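Local coordinates for protein GCN5-related N-acetyltransferase (Ralstonia eutropha JMP134, PDB 2Q0Y) that probably transfers an acyl group, most likely acetyl, from a coenzyme A thioester to an amine, as in other GNAT-fold enzymes, at residues A[52-57]-A[113-118]; A[122-127]-A[139-144]; A[73-76]-A[80-83]. All coordinates share one frame; numbering follows the deposited sequence.

Interaction 1 (A[52-57]-A[113-118]); sequences SYFGWV and EAEFAE
The E115 side chain starts out extended from the backbone N (chi1 -178°) and then bends at chi2 (68°), which brings its carboxylate beside the F54 ring and to the rim of the W56 indole. The residues meet where helix 104-118 faces strand 54-60. Here a helix lies against the central sheet of a GNAT fold, a surface contact that illustrates how an acidic helix residue can be shared between rings and a basic partner.

The branches of E115 divide the work. Carbon CD lies 3.9 Å from CE2 of F54, and CG passes the same ring atom at 4.1 Å. The oxygen OE1 comes up at the edge of the W56 indole, near its plane, with CZ2 3.4 Å away; the partly positive rim of an aromatic ring is a reasonable neighbour for a carboxylate oxygen. Ring and carboxylate planes stand 59° apart in that pair. OE1 of E115 is also 3.0 Å from OE1 of E118, two acceptors with no assigned bond between them, which probably raises the cost of charging both. R119 would offset this at E115: its salt bridge to OE2 helps set the turn of the carboxylate, and R119 also packs on F54.

G55 between the two aromatics is strand residue and spacer, and F54 and W56 therefore project on the same side of the sheet. Both also lean on L70 of the neighbouring strand 63-74, a residue that F116 of the helix touches too. Within strand 54-60, CE2 of F54 stands over one face of the W56 indole, 3.5 Å above its plane and offset toward the rim.

Interaction 2 (A[122-127]-A[139-144]); sequences AFAVLH and MGWSPT. With MG (magnesium ion), chain C.
A124 opens the contact with W141: its CB packs 3.9 Å from CH2 of the indole, and its carbonyl O lies 3.6 Å from CZ3. The strand 123-127 is the last of the GNAT sheet within this chain, and W141 follows the Schellman motif that ends helix 133-138, so the pair joins strand 123-127 to the chain between helix 133-138 and strand 142-150. G140, at positive phi, is the C-prime residue of that motif and turns the backbone into W141.

V125, next along, has its side chain directed away from the indole and meets it through the backbone, CA lying at the ring edge in plane, 3.9 Å from CZ3. L126 then swings back. With chi1 at 59°, CG sits between the backbone N and the carbonyl carbon, which carries CD2 over the indole face in a CH-pi contact. CD2 is 3.5 Å from the centroid of the six-membered ring and only 7° off its normal.

At the end of the strand H127, which takes no part in the indole contact, binds magnesium through NE2 at 2.4 Å. That bond is long and skewed, the ion lying well to the CE1 side of the ring nitrogen. E146 of the same chain and E146 of the second subunit complete the protein ligands, and ND1 is held by Y89. The same strand pairs with an antiparallel strand of the second subunit, so the sheet runs on across the dimer and the metal bridges the two chains. A water oxygen also binds the magnesium ion, 2.1 Å from it.

Interaction 3 (A[73-76]-A[80-83]); sequences IEWP and SHPL. With FMT (formic acid), chain G.
The imidazole of H81 is gripped at both nitrogens as it meets W75 and P76: ND1 bonds the carbonyl O of Q84, and NE2 bonds NE of R87, which also makes a cation-pi contact with W75.

In the loop that joins strands 63-74 and 86-95 of the GNAT sheet, H81 comes back against the chain. Its chi1 of 51° places CG between the backbone N and the carbonyl carbon, and the imidazole reaches the loop just after strand 63-74. There CE1 lies 3.3 Å from O of P76, a close but oblique approach that could be at most a weak polar contact. CD1 of W75 meets the imidazole at its edge, in plane, 3.8 Å from NE2. The five-membered ring of W75 and the imidazole are inclined at 67°, an oblique pair.

NE1 of W75 makes a weak hydrogen bond, 3.2 Å long, to O1 of a formic acid molecule, probably from the crystallisation liquor, which R19 of the second subunit also binds.

ND1 of H81 faces a carbonyl and should donate, whereas NE2 faces an arginine N-H and should accept; the two partners are consistent with a neutral imidazole protonated at ND1.

Interactions 1 and 2 join directly: OE2 of E113, in helix segment 113-118, lies 2.7 Å from NE1 of W141, a probable hydrogen bond, and CE2 of F116 packs on CB of A124 at 3.9 Å. Interactions 2 and 3 meet through F123, whose CE1 is 3.6 Å from CB of S80. Interactions 1 and 3 do not touch, their nearest atoms being about 7 Å apart, but they sit on neighbouring strands of one sheet, and interaction 3 is nested within the loop closed by interaction 1. Only interaction 2 holds a ligand of the bridging magnesium, although the W75 side chain lies about 5 Å from a bound magnesium ion. All three also touch the second subunit.

Interaction 1 (A[52-57]-A[113-118])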
loop_
_atom_site.group_PDB
_atom_site.type_symbol
_atom_site.label_atom_id
_atom_site.label_comp_id
_atom_site.label_asym_id
_atom_site.label_seq_id
_atom_site.Cartn_x
_atom_site.Cartn_y
_atom_site.Cartn_z
ATOM N N SER A 52 14.412 6.003 7.336
ATOM C CA SER A 52 13.116 5.788 6.701
ATOM C C SER A 52 12.609 4.361 6.931
ATOM O O SER A 52 11.415 4.105 6.802
ATOM C CB SER A 52 13.131 6.168 5.218
ATOM O OG SER A 52 14.100 5.474 4.495
ATOM N N TYR A 53 13.518 3.425 7.235
ATOM C CA TYR A 53 13.152 2.133 7.798
ATOM C C TYR A 53 13.613 2.100 9.233
ATOM O O TYR A 53 14.815 2.179 9.514
ATOM C CB TYR A 53 13.794 0.977 7.020
ATOM C CG TYR A 53 13.328 -0.401 7.445
ATOM C CD1 TYR A 53 13.825 -1.017 8.586
ATOM C CD2 TYR A 53 12.378 -1.096 6.709
ATOM C CE1 TYR A 53 13.375 -2.272 8.968
ATOM C CE2 TYR A 53 11.923 -2.336 7.090
ATOM C CZ TYR A 53 12.440 -2.937 8.214
ATOM O OH TYR A 53 12.018 -4.184 8.614
ATOM N N PHE A 54 12.648 1.992 10.138
ATOM C CA PHE A 54 12.922 2.034 11.557
ATOM C C PHE A 54 12.275 0.780 12.163
ATOM O O PHE A 54 11.633 -0.000 11.475
ATOM C CB PHE A 54 12.392 3.338 12.173
ATOM C CG PHE A 54 12.609 3.439 13.672
ATOM C CD1 PHE A 54 13.889 3.594 14.204
ATOM C CD2 PHE A 54 11.526 3.354 14.559
ATOM C CE1 PHE A 54 14.093 3.674 15.602
ATOM C CE2 PHE A 54 11.727 3.424 15.951
ATOM C CZ PHE A 54 13.020 3.581 16.464
ATOM N N GLY A 55 12.487 0.551 13.443
ATOM C CA GLY A 55 11.821 -0.547 14.102
ATOM C C GLY A 55 12.462 -0.878 15.416
ATOM O O GLY A 55 13.240 -0.079 15.974
ATOM N N TRP A 56 12.170 -2.087 15.889
ATOM C CA TRP A 56 12.549 -2.481 17.226
ATOM C C TRP A 56 12.999 -3.927 17.204
ATOM O O TRP A 56 12.505 -4.729 16.394
ATOM C CB TRP A 56 11.353 -2.328 18.172
ATOM C CG TRP A 56 10.697 -0.973 18.156
ATOM C CD1 TRP A 56 9.593 -0.593 17.435
ATOM C CD2 TRP A 56 11.099 0.174 18.905
ATOM N NE1 TRP A 56 9.290 0.733 17.690
ATOM C CE2 TRP A 56 10.206 1.223 18.584
ATOM C CE3 TRP A 56 12.140 0.421 19.800
ATOM C CZ2 TRP A 56 10.319 2.498 19.150
ATOM C CZ3 TRP A 56 12.243 1.684 20.377
ATOM C CH2 TRP A 56 11.348 2.705 20.042
ATOM N N VAL A 57 13.915 -4.260 18.102
ATOM C CA VAL A 57 14.439 -5.616 18.249
ATOM C C VAL A 57 14.196 -6.095 19.690
ATOM O O VAL A 57 14.453 -5.360 20.638
ATOM C CB VAL A 57 15.947 -5.643 17.919
ATOM C CG1 VAL A 57 16.537 -7.014 18.116
ATOM C CG2 VAL A 57 16.184 -5.149 16.470
ATOM N N GLU A 113 2.965 0.594 16.985
ATOM C CA GLU A 113 1.787 1.465 17.015
ATOM C C GLU A 113 2.036 2.733 17.859
ATOM O O GLU A 113 1.623 3.823 17.474
ATOM C CB GLU A 113 0.567 0.729 17.527
ATOM C CG GLU A 113 0.120 -0.396 16.589
ATOM C CD GLU A 113 -1.069 -1.186 17.108
ATOM O OE1 GLU A 113 -1.736 -0.764 18.081
ATOM O OE2 GLU A 113 -1.295 -2.272 16.549
ATOM N N ALA A 114 2.723 2.583 18.989
ATOM C CA ALA A 114 3.044 3.724 19.856
ATOM C C ALA A 114 3.979 4.713 19.165
ATOM O O ALA A 114 3.857 5.922 19.356
ATOM C CB ALA A 114 3.665 3.248 21.144
ATOM N N GLU A 115 4.917 4.189 18.376
ATOM C CA GLU A 115 5.817 5.024 17.599
ATOM C C GLU A 115 5.030 5.846 16.578
ATOM O O GLU A 115 5.249 7.040 16.449
ATOM C CB GLU A 115 6.891 4.171 16.927
ATOM C CG GLU A 115 7.888 4.959 16.139
ATOM C CD GLU A 115 8.792 5.822 17.011
ATOM O OE1 GLU A 115 8.961 5.498 18.196
ATOM O OE2 GLU A 115 9.329 6.835 16.489
ATOM N N PHE A 116 4.077 5.218 15.890
ATOM C CA PHE A 116 3.205 5.953 14.969
ATOM C C PHE A 116 2.412 7.044 15.707
ATOM O O PHE A 116 2.264 8.157 15.207
ATOM C CB PHE A 116 2.220 5.016 14.249
ATOM C CG PHE A 116 2.844 4.130 13.203
ATOM C CD1 PHE A 116 3.904 4.562 12.407
ATOM C CD2 PHE A 116 2.338 2.864 12.998
ATOM C CE1 PHE A 116 4.457 3.735 11.454
ATOM C CE2 PHE A 116 2.904 2.022 12.036
ATOM C CZ PHE A 116 3.959 2.469 11.268
ATOM N N ALA A 117 1.932 6.731 16.905
ATOM C CA ALA A 117 1.189 7.707 17.709
ATOM C C ALA A 117 2.062 8.913 18.077
ATOM O O ALA A 117 1.632 10.051 17.963
ATOM C CB ALA A 117 0.615 7.083 18.935
ATOM N N GLU A 118 3.278 8.639 18.529
ATOM C CA GLU A 118 4.256 9.673 18.841
ATOM C C GLU A 118 4.517 10.576 17.637
ATOM O O GLU A 118 4.700 11.788 17.796
ATOM C CB GLU A 118 5.562 9.012 19.290
ATOM C CG GLU A 118 6.718 9.963 19.559
ATOM C CD GLU A 118 8.008 9.209 19.879
ATOM O OE1 GLU A 118 8.118 8.048 19.486
ATOM O OE2 GLU A 118 8.899 9.759 20.541
#

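Interaction 2 (A[122-127]-A[139-144])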
loop_
_atom_site.group_PDB
_atom_site.type_symbol
_atom_site.label_atom_id
_atom_site.label_comp_id
_atom_site.label_asym_id
_atom_site.label_seq_id
_atom_site.Cartn_x
_atom_site.Cartn_y
_atom_site.Cartn_z
ATOM N N ALA A 122 -2.077 9.310 11.503
ATOM C CA ALA A 122 -3.513 9.019 11.641
ATOM C C ALA A 122 -3.893 7.551 11.416
ATOM O O ALA A 122 -4.790 7.036 12.073
ATOM C CB ALA A 122 -4.314 9.903 10.683
ATOM N N PHE A 123 -3.214 6.884 10.489
ATOM C CA PHE A 123 -3.701 5.605 9.947
ATOM C C PHE A 123 -2.512 4.757 9.545
ATOM O O PHE A 123 -1.523 5.288 9.033
ATOM C CB PHE A 123 -4.581 5.925 8.732
ATOM C CG PHE A 123 -5.333 4.757 8.155
ATOM C CD1 PHE A 123 -6.418 4.208 8.821
ATOM C CD2 PHE A 123 -4.985 4.246 6.912
ATOM C CE1 PHE A 123 -7.130 3.158 8.253
ATOM C CE2 PHE A 123 -5.716 3.202 6.349
ATOM C CZ PHE A 123 -6.776 2.674 7.029
ATOM N N ALA A 124 -2.615 3.449 9.758
ATOM C CA ALA A 124 -1.545 2.525 9.395
ATOM C C ALA A 124 -2.092 1.271 8.740
ATOM O O ALA A 124 -3.272 0.896 8.944
ATOM C CB ALA A 124 -0.753 2.156 10.634
ATOM N N VAL A 125 -1.225 0.622 7.968
ATOM C CA VAL A 125 -1.559 -0.619 7.277
ATOM C C VAL A 125 -0.415 -1.613 7.427
ATOM O O VAL A 125 0.694 -1.249 7.805
ATOM C CB VAL A 125 -1.878 -0.406 5.770
ATOM C CG1 VAL A 125 -3.121 0.482 5.577
ATOM C CG2 VAL A 125 -0.698 0.176 5.041
ATOM N N LEU A 126 -0.722 -2.881 7.176
ATOM C CA LEU A 126 0.262 -3.967 7.182
ATOM C C LEU A 126 -0.256 -5.034 6.235
ATOM O O LEU A 126 -1.435 -5.022 5.899
ATOM C CB LEU A 126 0.457 -4.528 8.608
ATOM C CG LEU A 126 -0.721 -5.125 9.387
ATOM C CD1 LEU A 126 -1.098 -6.545 8.942
ATOM C CD2 LEU A 126 -0.403 -5.117 10.876
ATOM N N HIS A 127 0.610 -5.942 5.794
ATOM C CA HIS A 127 0.164 -7.114 5.045
ATOM C C HIS A 127 0.403 -8.336 5.902
ATOM O O HIS A 127 1.548 -8.644 6.262
ATOM C CB HIS A 127 0.887 -7.212 3.715
ATOM C CG HIS A 127 0.511 -6.130 2.757
ATOM N ND1 HIS A 127 1.244 -4.975 2.620
ATOM C CD2 HIS A 127 -0.519 -6.028 1.885
ATOM C CE1 HIS A 127 0.686 -4.206 1.701
ATOM N NE2 HIS A 127 -0.395 -4.817 1.251
HETATM N N MSE A 139 -5.974 -7.127 18.125
HETATM C CA MSE A 139 -5.427 -5.811 18.410
HETATM C C MSE A 139 -6.125 -4.679 17.638
HETATM O O MSE A 139 -5.636 -3.550 17.636
HETATM C CB MSE A 139 -3.937 -5.806 18.109
HETATM C CG MSE A 139 -3.099 -6.739 18.991
HETATM SE SE MSE A 139 -1.210 -6.498 18.552
HETATM C CE MSE A 139 -1.040 -4.653 19.196
ATOM N N GLY A 140 -7.257 -4.978 17.000
ATOM C CA GLY A 140 -8.106 -3.943 16.409
ATOM C C GLY A 140 -7.799 -3.594 14.969
ATOM O O GLY A 140 -8.228 -2.541 14.465
ATOM N N TRP A 141 -7.055 -4.476 14.300
ATOM C CA TRP A 141 -6.775 -4.343 12.877
ATOM C C TRP A 141 -7.929 -4.962 12.073
ATOM O O TRP A 141 -8.535 -5.962 12.493
ATOM C CB TRP A 141 -5.439 -4.985 12.500
ATOM C CG TRP A 141 -4.266 -4.271 13.111
ATOM C CD1 TRP A 141 -3.846 -4.339 14.404
ATOM C CD2 TRP A 141 -3.374 -3.378 12.443
ATOM N NE1 TRP A 141 -2.748 -3.529 14.586
ATOM C CE2 TRP A 141 -2.456 -2.908 13.399
ATOM C CE3 TRP A 141 -3.289 -2.892 11.122
ATOM C CZ2 TRP A 141 -1.438 -2.005 13.074
ATOM C CZ3 TRP A 141 -2.295 -2.004 10.809
ATOM C CH2 TRP A 141 -1.380 -1.563 11.776
ATOM N N SER A 142 -8.254 -4.322 10.950
ATOM C CA SER A 142 -9.335 -4.778 10.073
ATOM C C SER A 142 -8.814 -5.066 8.674
ATOM O O SER A 142 -7.981 -4.328 8.168
ATOM C CB SER A 142 -10.425 -3.715 9.938
ATOM O OG SER A 142 -10.986 -3.378 11.188
ATOM N N PRO A 143 -9.361 -6.087 8.017
ATOM C CA PRO A 143 -9.069 -6.314 6.608
ATOM C C PRO A 143 -9.464 -5.118 5.768
ATOM O O PRO A 143 -10.493 -4.484 6.052
ATOM C CB PRO A 143 -9.963 -7.508 6.250
ATOM C CG PRO A 143 -10.246 -8.159 7.497
ATOM C CD PRO A 143 -10.312 -7.079 8.528
ATOM N N THR A 144 -8.654 -4.816 4.750
ATOM C CA THR A 144 -8.951 -3.753 3.808
ATOM C C THR A 144 -9.502 -4.336 2.508
ATOM O O THR A 144 -9.639 -5.541 2.359
ATOM C CB THR A 144 -7.745 -2.867 3.485
ATOM O OG1 THR A 144 -6.870 -3.524 2.549
ATOM C CG2 THR A 144 -6.986 -2.482 4.751
HETATM MG MG MG C . -1.167 -2.619 0.774
HETATM O O HOH W 1 -0.130 -0.821 0.296
#

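Interaction 3 (A[73-76]-A[80-83])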
loop_
_atom_site.group_PDB
_atom_site.type_symbol
_atom_site.label_atom_id
_atom_site.label_comp_id
_atom_site.label_asym_id
_atom_site.label_seq_id
_atom_site.Cartn_x
_atom_site.Cartn_y
_atom_site.Cartn_z
ATOM N N ILE A 73 4.921 6.002 4.880
ATOM C CA ILE A 73 4.965 6.093 3.431
ATOM C C ILE A 73 4.120 7.241 2.921
ATOM O O ILE A 73 3.095 7.588 3.516
ATOM C CB ILE A 73 4.569 4.777 2.771
ATOM C CG1 ILE A 73 3.128 4.406 3.072
ATOM C CG2 ILE A 73 5.495 3.656 3.282
ATOM C CD1 ILE A 73 2.660 3.144 2.349
ATOM N N GLU A 74 4.558 7.831 1.813
ATOM C CA GLU A 74 3.772 8.857 1.144
ATOM C C GLU A 74 2.479 8.242 0.615
ATOM O O GLU A 74 2.490 7.141 0.095
ATOM C CB GLU A 74 4.572 9.473 -0.003
ATOM C CG GLU A 74 5.725 10.317 0.462
ATOM C CD GLU A 74 6.365 11.114 -0.676
ATOM O OE1 GLU A 74 6.052 10.835 -1.863
ATOM O OE2 GLU A 74 7.176 12.024 -0.370
ATOM N N TRP A 75 1.366 8.954 0.778
ATOM C CA TRP A 75 0.071 8.487 0.352
ATOM C C TRP A 75 -0.859 9.676 0.107
ATOM O O TRP A 75 -0.796 10.649 0.839
ATOM C CB TRP A 75 -0.543 7.556 1.399
ATOM C CG TRP A 75 -1.502 6.631 0.803
ATOM C CD1 TRP A 75 -2.847 6.781 0.712
ATOM C CD2 TRP A 75 -1.184 5.413 0.128
ATOM N NE1 TRP A 75 -3.399 5.719 0.025
ATOM C CE2 TRP A 75 -2.395 4.867 -0.344
ATOM C CE3 TRP A 75 0.009 4.735 -0.126
ATOM C CZ2 TRP A 75 -2.449 3.667 -1.050
ATOM C CZ3 TRP A 75 -0.043 3.548 -0.845
ATOM C CH2 TRP A 75 -1.260 3.021 -1.277
ATOM N N PRO A 76 -1.731 9.601 -0.914
ATOM C CA PRO A 76 -2.696 10.710 -1.061
ATOM C C PRO A 76 -3.616 10.863 0.145
ATOM O O PRO A 76 -4.065 9.858 0.714
ATOM C CB PRO A 76 -3.538 10.293 -2.276
ATOM C CG PRO A 76 -3.329 8.796 -2.374
ATOM C CD PRO A 76 -1.915 8.587 -1.964
ATOM N N SER A 80 -9.629 7.887 5.375
ATOM C CA SER A 80 -9.134 7.364 6.649
ATOM C C SER A 80 -8.064 8.255 7.282
ATOM O O SER A 80 -7.640 8.007 8.406
ATOM C CB SER A 80 -8.598 5.952 6.452
ATOM O OG SER A 80 -9.670 5.064 6.146
ATOM N N HIS A 81 -7.614 9.268 6.551
ATOM C CA HIS A 81 -6.599 10.213 7.019
ATOM C C HIS A 81 -6.705 11.480 6.163
ATOM O O HIS A 81 -5.815 11.809 5.368
ATOM C CB HIS A 81 -5.183 9.602 7.040
ATOM C CG HIS A 81 -4.752 8.940 5.767
ATOM N ND1 HIS A 81 -4.074 9.615 4.772
ATOM C CD2 HIS A 81 -4.825 7.648 5.365
ATOM C CE1 HIS A 81 -3.775 8.764 3.801
ATOM N NE2 HIS A 81 -4.221 7.567 4.139
ATOM N N PRO A 82 -7.846 12.176 6.290
ATOM C CA PRO A 82 -8.169 13.220 5.305
ATOM C C PRO A 82 -7.186 14.369 5.306
ATOM O O PRO A 82 -7.069 15.053 4.296
ATOM C CB PRO A 82 -9.565 13.706 5.736
ATOM C CG PRO A 82 -9.726 13.257 7.139
ATOM C CD PRO A 82 -8.929 11.997 7.269
ATOM N N LEU A 83 -6.510 14.600 6.433
ATOM C CA LEU A 83 -5.601 15.723 6.538
ATOM C C LEU A 83 -4.148 15.355 6.282
ATOM O O LEU A 83 -3.292 16.237 6.241
ATOM C CB LEU A 83 -5.718 16.379 7.919
ATOM C CG LEU A 83 -7.120 16.816 8.344
ATOM C CD1 LEU A 83 -7.054 17.410 9.750
ATOM C CD2 LEU A 83 -7.751 17.781 7.355
HETATM C C FMT G . -6.425 6.182 -3.009
HETATM O O1 FMT G . -5.842 6.375 -1.979
HETATM O O2 FMT G . -7.608 5.948 -2.999
#